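Local coordinates for protein N-acetylgalactosaminyltransferase 7 (Homo sapiens, PDB 6IWR) that belongs to the polypeptide GalNAc-transferase family, pairing a GT-A type glycosyltransferase fold with a ricin-type beta-trefoil lectin domain, at residues Y405-K417 / L438-K451. Numbering follows the deposited sequence.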
ATOM      1  N   TYR A 405       2.315 -22.513  11.650  1.00 33.80           N
ATOM      2  CA  TYR A 405       2.362 -21.975  13.002  1.00 30.78           C
ATOM      3  C   TYR A 405       1.738 -22.949  13.991  1.00 31.36           C
ATOM      4  O   TYR A 405       2.270 -23.166  15.083  1.00 33.32           O
ATOM      5  CB  TYR A 405       1.648 -20.624  13.055  1.00 34.97           C
ATOM      6  CG  TYR A 405       2.343 -19.529  12.265  1.00 38.52           C
ATOM      7  CD1 TYR A 405       3.692 -19.639  11.926  1.00 38.79           C
ATOM      8  CD2 TYR A 405       1.657 -18.385  11.868  1.00 34.54           C
ATOM      9  CE1 TYR A 405       4.330 -18.646  11.208  1.00 37.57           C
ATOM     10  CE2 TYR A 405       2.291 -17.386  11.155  1.00 37.47           C
ATOM     11  CZ  TYR A 405       3.625 -17.533  10.823  1.00 38.43           C
ATOM     12  OH  TYR A 405       4.270 -16.551  10.124  1.00 46.61           O
ATOM     13  N   VAL A 406       0.623 -23.573  13.615  1.00 33.59           N
ATOM     14  CA  VAL A 406      -0.073 -24.453  14.549  1.00 27.91           C
ATOM     15  C   VAL A 406       0.762 -25.681  14.860  1.00 26.78           C
ATOM     16  O   VAL A 406       0.768 -26.168  15.993  1.00 28.63           O
ATOM     17  CB  VAL A 406      -1.449 -24.853  13.997  1.00 29.26           C
ATOM     18  CG1 VAL A 406      -2.034 -25.952  14.873  1.00 27.84           C
ATOM     19  CG2 VAL A 406      -2.366 -23.634  13.956  1.00 31.29           C
ATOM     20  N   ARG A 407       1.431 -26.237  13.855  1.00 27.66           N
ATOM     21  CA  ARG A 407       2.276 -27.395  14.113  1.00 24.33           C
ATOM     22  C   ARG A 407       3.368 -27.036  15.107  1.00 24.89           C
ATOM     23  O   ARG A 407       3.579 -27.732  16.105  1.00 24.55           O
ATOM     24  CB  ARG A 407       2.862 -27.923  12.803  1.00 27.24           C
ATOM     25  CG  ARG A 407       1.802 -28.372  11.786  1.00 28.28           C
ATOM     26  CD  ARG A 407       2.431 -28.904  10.528  1.00 25.45           C
ATOM     27  NE  ARG A 407       3.363 -29.983  10.818  1.00 27.80           N
ATOM     28  CZ  ARG A 407       3.009 -31.257  10.999  1.00 31.99           C
ATOM     29  NH1 ARG A 407       1.735 -31.615  10.949  1.00 32.21           N
ATOM     30  NH2 ARG A 407       3.922 -32.185  11.260  1.00 27.02           N
ATOM     31  N   VAL A 408       4.036 -25.913  14.885  1.00 30.62           N
ATOM     32  CA  VAL A 408       5.107 -25.523  15.792  1.00 27.69           C
ATOM     33  C   VAL A 408       4.575 -25.362  17.201  1.00 28.43           C
ATOM     34  O   VAL A 408       5.157 -25.882  18.163  1.00 29.05           O
ATOM     35  CB  VAL A 408       5.790 -24.237  15.305  1.00 27.39           C
ATOM     36  CG1 VAL A 408       6.888 -23.830  16.295  1.00 27.66           C
ATOM     37  CG2 VAL A 408       6.365 -24.462  13.916  1.00 24.78           C
ATOM     38  N   VAL A 409       3.465 -24.627  17.346  1.00 26.80           N
ATOM     39  CA  VAL A 409       2.953 -24.296  18.675  1.00 23.80           C
ATOM     40  C   VAL A 409       2.509 -25.557  19.403  1.00 29.00           C
ATOM     41  O   VAL A 409       2.816 -25.751  20.588  1.00 26.82           O
ATOM     42  CB  VAL A 409       1.808 -23.275  18.569  1.00 27.17           C
ATOM     43  CG1 VAL A 409       0.988 -23.238  19.873  1.00 23.60           C
ATOM     44  CG2 VAL A 409       2.358 -21.873  18.211  1.00 24.49           C
ATOM     45  N   GLU A 410       1.782 -26.436  18.699  1.00 26.39           N
ATOM     46  CA  GLU A 410       1.204 -27.612  19.332  1.00 24.10           C
ATOM     47  C   GLU A 410       2.280 -28.563  19.861  1.00 34.41           C
ATOM     48  O   GLU A 410       2.045 -29.291  20.843  1.00 35.12           O
ATOM     49  CB  GLU A 410       0.285 -28.334  18.342  1.00 27.42           C
ATOM     50  CG  GLU A 410      -1.186 -27.838  18.280  1.00 35.36           C
ATOM     51  CD  GLU A 410      -1.868 -27.778  19.637  1.00 36.89           C
ATOM     52  OE1 GLU A 410      -2.742 -26.891  19.831  1.00 35.27           O
ATOM     53  OE2 GLU A 410      -1.517 -28.605  20.510  1.00 35.84           O
ATOM     54  N   VAL A 411       3.466 -28.586  19.249  1.00 34.19           N
ATOM     55  CA  VAL A 411       4.477 -29.522  19.735  1.00 33.23           C
ATOM     56  C   VAL A 411       5.395 -28.875  20.778  1.00 26.43           C
ATOM     57  O   VAL A 411       5.905 -29.571  21.655  1.00 26.83           O
ATOM     58  CB  VAL A 411       5.273 -30.146  18.560  1.00 27.39           C
ATOM     59  CG1 VAL A 411       5.523 -29.142  17.508  1.00 37.25           C
ATOM     60  CG2 VAL A 411       6.617 -30.699  19.043  1.00 34.07           C
ATOM     61  N   TRP A 412       5.568 -27.550  20.753  1.00 24.54           N
ATOM     62  CA  TRP A 412       6.618 -26.910  21.545  1.00 25.09           C
ATOM     63  C   TRP A 412       6.134 -25.945  22.615  1.00 27.54           C
ATOM     64  O   TRP A 412       6.817 -25.802  23.629  1.00 29.77           O
ATOM     65  CB  TRP A 412       7.611 -26.168  20.628  1.00 24.50           C
ATOM     66  CG  TRP A 412       8.402 -27.100  19.778  1.00 26.98           C
ATOM     67  CD1 TRP A 412       8.310 -27.273  18.415  1.00 30.32           C
ATOM     68  CD2 TRP A 412       9.369 -28.053  20.234  1.00 30.16           C
ATOM     69  NE1 TRP A 412       9.183 -28.278  18.002  1.00 32.58           N
ATOM     70  CE2 TRP A 412       9.839 -28.764  19.101  1.00 27.20           C
ATOM     71  CE3 TRP A 412       9.872 -28.391  21.495  1.00 31.67           C
ATOM     72  CZ2 TRP A 412      10.784 -29.777  19.202  1.00 32.89           C
ATOM     73  CZ3 TRP A 412      10.820 -29.404  21.587  1.00 28.48           C
ATOM     74  CH2 TRP A 412      11.263 -30.081  20.453  1.00 29.03           C
ATOM     75  N   TRP A 413       4.992 -25.277  22.439  1.00 26.56           N
ATOM     76  CA  TRP A 413       4.628 -24.179  23.334  1.00 27.67           C
ATOM     77  C   TRP A 413       3.885 -24.611  24.591  1.00 29.62           C
ATOM     78  O   TRP A 413       3.602 -23.755  25.438  1.00 26.25           O
ATOM     79  CB  TRP A 413       3.758 -23.144  22.620  1.00 28.65           C
ATOM     80  CG  TRP A 413       4.484 -22.176  21.756  1.00 29.85           C
ATOM     81  CD1 TRP A 413       5.685 -22.368  21.118  1.00 29.50           C
ATOM     82  CD2 TRP A 413       4.055 -20.846  21.414  1.00 31.69           C
ATOM     83  NE1 TRP A 413       6.028 -21.240  20.399  1.00 29.65           N
ATOM     84  CE2 TRP A 413       5.044 -20.294  20.556  1.00 33.54           C
ATOM     85  CE3 TRP A 413       2.935 -20.070  21.747  1.00 27.81           C
ATOM     86  CZ2 TRP A 413       4.948 -19.001  20.036  1.00 25.25           C
ATOM     87  CZ3 TRP A 413       2.839 -18.790  21.228  1.00 29.74           C
ATOM     88  CH2 TRP A 413       3.840 -18.267  20.377  1.00 29.43           C
ATOM     89  N   ASP A 414       3.544 -25.887  24.731  1.00 28.82           N
ATOM     90  CA  ASP A 414       2.801 -26.343  25.897  1.00 29.27           C
ATOM     91  C   ASP A 414       1.650 -25.413  26.257  1.00 33.83           C
ATOM     92  O   ASP A 414       0.809 -25.090  25.410  1.00 29.87           O
ATOM     93  CB  ASP A 414       3.707 -26.480  27.115  1.00 27.84           C
ATOM     94  CG  ASP A 414       4.939 -27.299  26.832  1.00 35.28           C
ATOM     95  OD1 ASP A 414       4.880 -28.156  25.928  1.00 35.56           O
ATOM     96  OD2 ASP A 414       5.974 -27.064  27.500  1.00 36.44           O
ATOM     97  N   GLU A 415       1.613 -24.981  27.522  1.00 30.31           N
ATOM     98  CA  GLU A 415       0.491 -24.212  28.038  1.00 32.06           C
ATOM     99  C   GLU A 415       0.427 -22.898  27.286  1.00 37.33           C
ATOM    100  O   GLU A 415      -0.623 -22.245  27.234  1.00 38.16           O
ATOM    101  CB  GLU A 415       0.607 -23.977  29.551  1.00 37.56           C
ATOM    102  CG  GLU A 415       1.992 -23.617  30.083  1.00 44.64           C
ATOM    103  CD  GLU A 415       2.601 -24.740  30.916  1.00 52.73           C
ATOM    104  OE1 GLU A 415       3.304 -24.446  31.920  1.00 63.47           O
ATOM    105  OE2 GLU A 415       2.354 -25.916  30.567  1.00 47.41           O
ATOM    106  N   TYR A 416       1.541 -22.502  26.686  1.00 29.17           N
ATOM    107  CA  TYR A 416       1.523 -21.242  25.967  1.00 30.16           C
ATOM    108  C   TYR A 416       0.706 -21.297  24.690  1.00 31.20           C
ATOM    109  O   TYR A 416       0.447 -20.230  24.123  1.00 28.37           O
ATOM    110  CB  TYR A 416       2.944 -20.783  25.667  1.00 27.92           C
ATOM    111  CG  TYR A 416       3.604 -20.163  26.868  1.00 27.48           C
ATOM    112  CD1 TYR A 416       3.997 -20.948  27.960  1.00 27.25           C
ATOM    113  CD2 TYR A 416       3.823 -18.788  26.928  1.00 26.01           C
ATOM    114  CE1 TYR A 416       4.594 -20.371  29.078  1.00 27.99           C
ATOM    115  CE2 TYR A 416       4.409 -18.205  28.028  1.00 22.04           C
ATOM    116  CZ  TYR A 416       4.795 -19.001  29.102  1.00 27.77           C
ATOM    117  OH  TYR A 416       5.388 -18.419  30.209  1.00 25.18           O
ATOM    118  N   LYS A 417       0.268 -22.484  24.232  1.00 29.26           N
ATOM    119  CA  LYS A 417      -0.599 -22.493  23.054  1.00 33.77           C
ATOM    120  C   LYS A 417      -1.811 -21.584  23.253  1.00 32.67           C
ATOM    121  O   LYS A 417      -2.241 -20.926  22.301  1.00 35.39           O
ATOM    122  CB  LYS A 417      -1.045 -23.913  22.659  1.00 35.40           C
ATOM    123  CG  LYS A 417      -1.691 -24.806  23.702  1.00 38.13           C
ATOM    124  CD  LYS A 417      -1.947 -26.208  23.116  1.00 39.82           C
ATOM    125  CE  LYS A 417      -0.948 -27.279  23.625  1.00 48.73           C
ATOM    126  NZ  LYS A 417      -1.610 -28.636  23.653  1.00 46.17           N
ATOM    127  N   LEU A 438       6.745 -35.860  15.841  1.00 32.49           N
ATOM    128  CA  LEU A 438       7.364 -34.698  16.457  1.00 29.86           C
ATOM    129  C   LEU A 438       7.179 -34.715  17.965  1.00 29.09           C
ATOM    130  O   LEU A 438       8.122 -34.438  18.717  1.00 33.21           O
ATOM    131  CB  LEU A 438       6.801 -33.421  15.840  1.00 26.26           C
ATOM    132  CG  LEU A 438       7.478 -33.157  14.500  1.00 36.11           C
ATOM    133  CD1 LEU A 438       6.412 -32.942  13.468  1.00 41.83           C
ATOM    134  CD2 LEU A 438       8.390 -31.922  14.581  1.00 50.05           C
ATOM    135  N   LYS A 439       5.972 -35.040  18.431  1.00 28.00           N
ATOM    136  CA  LYS A 439       5.758 -35.132  19.872  1.00 29.58           C
ATOM    137  C   LYS A 439       6.553 -36.280  20.494  1.00 30.91           C
ATOM    138  O   LYS A 439       7.094 -36.128  21.596  1.00 30.29           O
ATOM    139  CB  LYS A 439       4.270 -35.270  20.168  1.00 30.49           C
ATOM    140  CG  LYS A 439       3.634 -33.980  20.682  1.00 34.94           C
ATOM    141  CD  LYS A 439       2.143 -33.895  20.357  1.00 25.78           C
ATOM    142  CE  LYS A 439       1.420 -33.184  21.484  1.00 32.85           C
ATOM    143  NZ  LYS A 439       2.262 -32.111  22.130  1.00 38.22           N
ATOM    144  N   LYS A 440       6.667 -37.420  19.802  1.00 30.09           N
ATOM    145  CA  LYS A 440       7.501 -38.499  20.326  1.00 29.64           C
ATOM    146  C   LYS A 440       8.977 -38.097  20.376  1.00 35.96           C
ATOM    147  O   LYS A 440       9.700 -38.472  21.315  1.00 30.54           O
ATOM    148  CB  LYS A 440       7.313 -39.760  19.494  1.00 26.09           C
ATOM    149  CG  LYS A 440       8.093 -40.938  20.010  1.00 29.76           C
ATOM    150  CD  LYS A 440       7.605 -42.233  19.377  1.00 33.31           C
ATOM    151  CE  LYS A 440       8.730 -43.245  19.201  1.00 38.33           C
ATOM    152  NZ  LYS A 440       9.490 -43.448  20.437  1.00 37.55           N
ATOM    153  N   PHE A 441       9.448 -37.346  19.376  1.00 32.38           N
ATOM    154  CA  PHE A 441      10.823 -36.851  19.409  1.00 34.33           C
ATOM    155  C   PHE A 441      11.103 -36.089  20.698  1.00 33.18           C
ATOM    156  O   PHE A 441      12.083 -36.365  21.406  1.00 35.49           O
ATOM    157  CB  PHE A 441      11.093 -35.957  18.200  1.00 28.60           C
ATOM    158  CG  PHE A 441      12.411 -35.259  18.258  1.00 32.56           C
ATOM    159  CD1 PHE A 441      13.554 -35.861  17.733  1.00 34.83           C
ATOM    160  CD2 PHE A 441      12.521 -34.000  18.846  1.00 31.69           C
ATOM    161  CE1 PHE A 441      14.781 -35.220  17.797  1.00 31.91           C
ATOM    162  CE2 PHE A 441      13.740 -33.344  18.895  1.00 33.30           C
ATOM    163  CZ  PHE A 441      14.875 -33.961  18.374  1.00 34.62           C
ATOM    164  N   ARG A 442      10.240 -35.123  21.019  1.00 30.59           N
ATOM    165  CA  ARG A 442      10.446 -34.298  22.201  1.00 30.74           C
ATOM    166  C   ARG A 442      10.446 -35.137  23.472  1.00 37.60           C
ATOM    167  O   ARG A 442      11.267 -34.914  24.371  1.00 40.14           O
ATOM    168  CB  ARG A 442       9.372 -33.226  22.264  1.00 28.38           C
ATOM    169  CG  ARG A 442       9.586 -32.277  23.373  1.00 33.96           C
ATOM    170  CD  ARG A 442       8.493 -31.245  23.404  1.00 32.51           C
ATOM    171  NE  ARG A 442       8.439 -30.601  24.710  1.00 32.40           N
ATOM    172  CZ  ARG A 442       7.585 -29.637  25.024  1.00 32.57           C
ATOM    173  NH1 ARG A 442       6.714 -29.201  24.125  1.00 32.62           N
ATOM    174  NH2 ARG A 442       7.611 -29.105  26.238  1.00 34.84           N
ATOM    175  N   GLU A 443       9.540 -36.111  23.567  1.00 37.42           N
ATOM    176  CA  GLU A 443       9.518 -36.971  24.743  1.00 36.21           C
ATOM    177  C   GLU A 443      10.731 -37.892  24.798  1.00 34.09           C
ATOM    178  O   GLU A 443      11.328 -38.066  25.859  1.00 35.97           O
ATOM    179  CB  GLU A 443       8.227 -37.779  24.782  1.00 40.54           C
ATOM    180  CG  GLU A 443       7.158 -37.124  25.644  1.00 61.49           C
ATOM    181  CD  GLU A 443       5.779 -37.743  25.471  1.00 80.80           C
ATOM    182  OE1 GLU A 443       5.493 -38.292  24.374  1.00 73.51           O
ATOM    183  OE2 GLU A 443       4.983 -37.674  26.441  1.00 90.47           O
ATOM    184  N   ASP A 444      11.112 -38.499  23.678  1.00 36.15           N
ATOM    185  CA  ASP A 444      12.219 -39.450  23.724  1.00 34.66           C
ATOM    186  C   ASP A 444      13.511 -38.774  24.158  1.00 36.99           C
ATOM    187  O   ASP A 444      14.295 -39.358  24.913  1.00 41.26           O
ATOM    188  CB  ASP A 444      12.395 -40.132  22.367  1.00 41.07           C
ATOM    189  CG  ASP A 444      11.328 -41.187  22.098  1.00 37.42           C
ATOM    190  OD1 ASP A 444      10.594 -41.545  23.044  1.00 37.87           O
ATOM    191  OD2 ASP A 444      11.205 -41.630  20.934  1.00 40.30           O
ATOM    192  N   HIS A 445      13.749 -37.544  23.699  1.00 37.53           N
ATOM    193  CA  HIS A 445      14.944 -36.780  24.046  1.00 35.13           C
ATOM    194  C   HIS A 445      14.803 -35.978  25.335  1.00 34.71           C
ATOM    195  O   HIS A 445      15.700 -35.199  25.660  1.00 41.70           O
ATOM    196  CB  HIS A 445      15.317 -35.839  22.900  1.00 29.60           C
ATOM    197  CG  HIS A 445      15.833 -36.549  21.689  1.00 35.09           C
ATOM    198  ND1 HIS A 445      17.176 -36.661  21.404  1.00 37.31           N
ATOM    199  CD2 HIS A 445      15.183 -37.184  20.684  1.00 38.63           C
ATOM    200  CE1 HIS A 445      17.332 -37.328  20.275  1.00 37.81           C
ATOM    201  NE2 HIS A 445      16.139 -37.664  19.820  1.00 36.83           N
ATOM    202  N   ASN A 446      13.701 -36.130  26.063  1.00 35.34           N
ATOM    203  CA  ASN A 446      13.565 -35.546  27.391  1.00 36.37           C
ATOM    204  C   ASN A 446      13.700 -34.032  27.345  1.00 35.65           C
ATOM    205  O   ASN A 446      14.257 -33.419  28.259  1.00 33.57           O
ATOM    206  CB  ASN A 446      14.579 -36.158  28.346  1.00 42.67           C
ATOM    207  CG  ASN A 446      13.933 -37.019  29.382  1.00 61.04           C
ATOM    208  OD1 ASN A 446      14.087 -38.264  29.383  1.00 63.89           O
ATOM    209  ND2 ASN A 446      13.187 -36.365  30.293  1.00 54.65           N
ATOM    210  N   CYS A 447      13.186 -33.430  26.263  1.00 38.10           N
ATOM    211  CA  CYS A 447      13.359 -31.995  26.045  1.00 33.11           C
ATOM    212  C   CYS A 447      12.641 -31.210  27.135  1.00 30.85           C
ATOM    213  O   CYS A 447      11.591 -31.615  27.643  1.00 33.30           O
ATOM    214  CB  CYS A 447      12.867 -31.569  24.646  1.00 28.43           C
ATOM    215  SG  CYS A 447      13.759 -32.393  23.261  1.00 38.76           S
ATOM    216  N   LYS A 448      13.224 -30.071  27.483  1.00 26.58           N
ATOM    217  CA  LYS A 448      12.707 -29.209  28.526  1.00 26.88           C
ATOM    218  C   LYS A 448      11.406 -28.521  28.106  1.00 27.69           C
ATOM    219  O   LYS A 448      11.033 -28.465  26.929  1.00 26.75           O
ATOM    220  CB  LYS A 448      13.750 -28.167  28.894  1.00 29.92           C
ATOM    221  CG  LYS A 448      15.038 -28.770  29.357  1.00 34.28           C
ATOM    222  CD  LYS A 448      15.862 -27.772  30.137  1.00 35.03           C
ATOM    223  CE  LYS A 448      17.311 -27.781  29.652  1.00 40.24           C
ATOM    224  NZ  LYS A 448      18.213 -27.530  30.798  1.00 41.50           N
ATOM    225  N   SER A 449      10.719 -27.983  29.108  1.00 25.71           N
ATOM    226  CA  SER A 449       9.396 -27.406  28.935  1.00 27.56           C
ATOM    227  C   SER A 449       9.472 -26.016  28.310  1.00 29.47           C
ATOM    228  O   SER A 449      10.456 -25.284  28.463  1.00 27.69           O
ATOM    229  CB  SER A 449       8.690 -27.302  30.280  1.00 25.45           C
ATOM    230  OG  SER A 449       9.410 -26.396  31.103  1.00 27.13           O
ATOM    231  N   PHE A 450       8.408 -25.639  27.610  1.00 26.87           N
ATOM    232  CA  PHE A 450       8.393 -24.282  27.111  1.00 28.93           C
ATOM    233  C   PHE A 450       8.360 -23.283  28.259  1.00 31.49           C
ATOM    234  O   PHE A 450       8.753 -22.124  28.086  1.00 30.72           O
ATOM    235  CB  PHE A 450       7.223 -24.080  26.155  1.00 27.12           C
ATOM    236  CG  PHE A 450       7.356 -22.837  25.306  1.00 28.20           C
ATOM    237  CD1 PHE A 450       8.265 -22.781  24.270  1.00 29.78           C
ATOM    238  CD2 PHE A 450       6.598 -21.718  25.577  1.00 28.72           C
ATOM    239  CE1 PHE A 450       8.407 -21.643  23.508  1.00 28.94           C
ATOM    240  CE2 PHE A 450       6.733 -20.575  24.823  1.00 31.56           C
ATOM    241  CZ  PHE A 450       7.627 -20.541  23.780  1.00 33.60           C
ATOM    242  N   LYS A 451       7.915 -23.713  29.433  1.00 29.76           N
ATOM    243  CA  LYS A 451       7.874 -22.825  30.586  1.00 29.95           C
ATOM    244  C   LYS A 451       9.295 -22.500  31.074  1.00 33.83           C
ATOM    245  O   LYS A 451       9.624 -21.336  31.355  1.00 30.93           O
ATOM    246  CB  LYS A 451       7.009 -23.487  31.666  1.00 35.14           C
ATOM    247  CG  LYS A 451       6.508 -22.601  32.797  1.00 43.66           C
ATOM    248  CD  LYS A 451       5.814 -21.344  32.290  1.00 47.90           C
ATOM    249  CE  LYS A 451       5.598 -20.337  33.425  1.00 44.32           C
ATOM    250  NZ  LYS A 451       5.083 -19.031  32.937  1.00 39.35           N
TER
HETATM  251  O   HOH W   1       5.883 -25.932  29.618  1.00 37.54           O
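Arg442 reaches from helix 436-444 past Trp412 to the C-terminal end of helix 400-412. CG stands anti to the backbone N (chi1 -175°) and the chain stays extended to NE. CB and CG lie along the outer six-membered ring of Trp412, and Arg442 CD comes 3.5 Å from Trp412 CZ3; the guanidinium plane is nearly parallel to the indole. At the tip, Arg442 NH1 donates to Val411 O (2.6 Å), a carbonyl near the helix end, and also to Asp414 OD1. Arg442 NH2 donates to the syn lone pair of Asp414 OD2 at 2.9 Å in a fairly straight bond (162°), completing an end-on, two-nitrogen salt bridge.

Asp414 is the first residue to leave helical phi/psi, with positive phi. Asp414 OD2 also accepts from Phe450 N at 2.8 Å, so this one oxygen takes both the arginine and the first turn of helix 450-457. Between the two helices of the second segment, a Schellman motif with Asn446 as C-prime residue ends helix 436-444, and Cys447 is tied by a disulfide to Cys366, just beyond helix 355-365.

Phe450 fills an aromatic cluster: its ring makes an offset stack on the five-membered ring of Trp413 (centroids 4.3 Å apart, planes at 16°) and turns its edge to the face of Tyr416. Val409 CG2 covers the opposite indole face. Lys451 NZ donates to Tyr416 OH at 2.8 Å and pairs with Glu455.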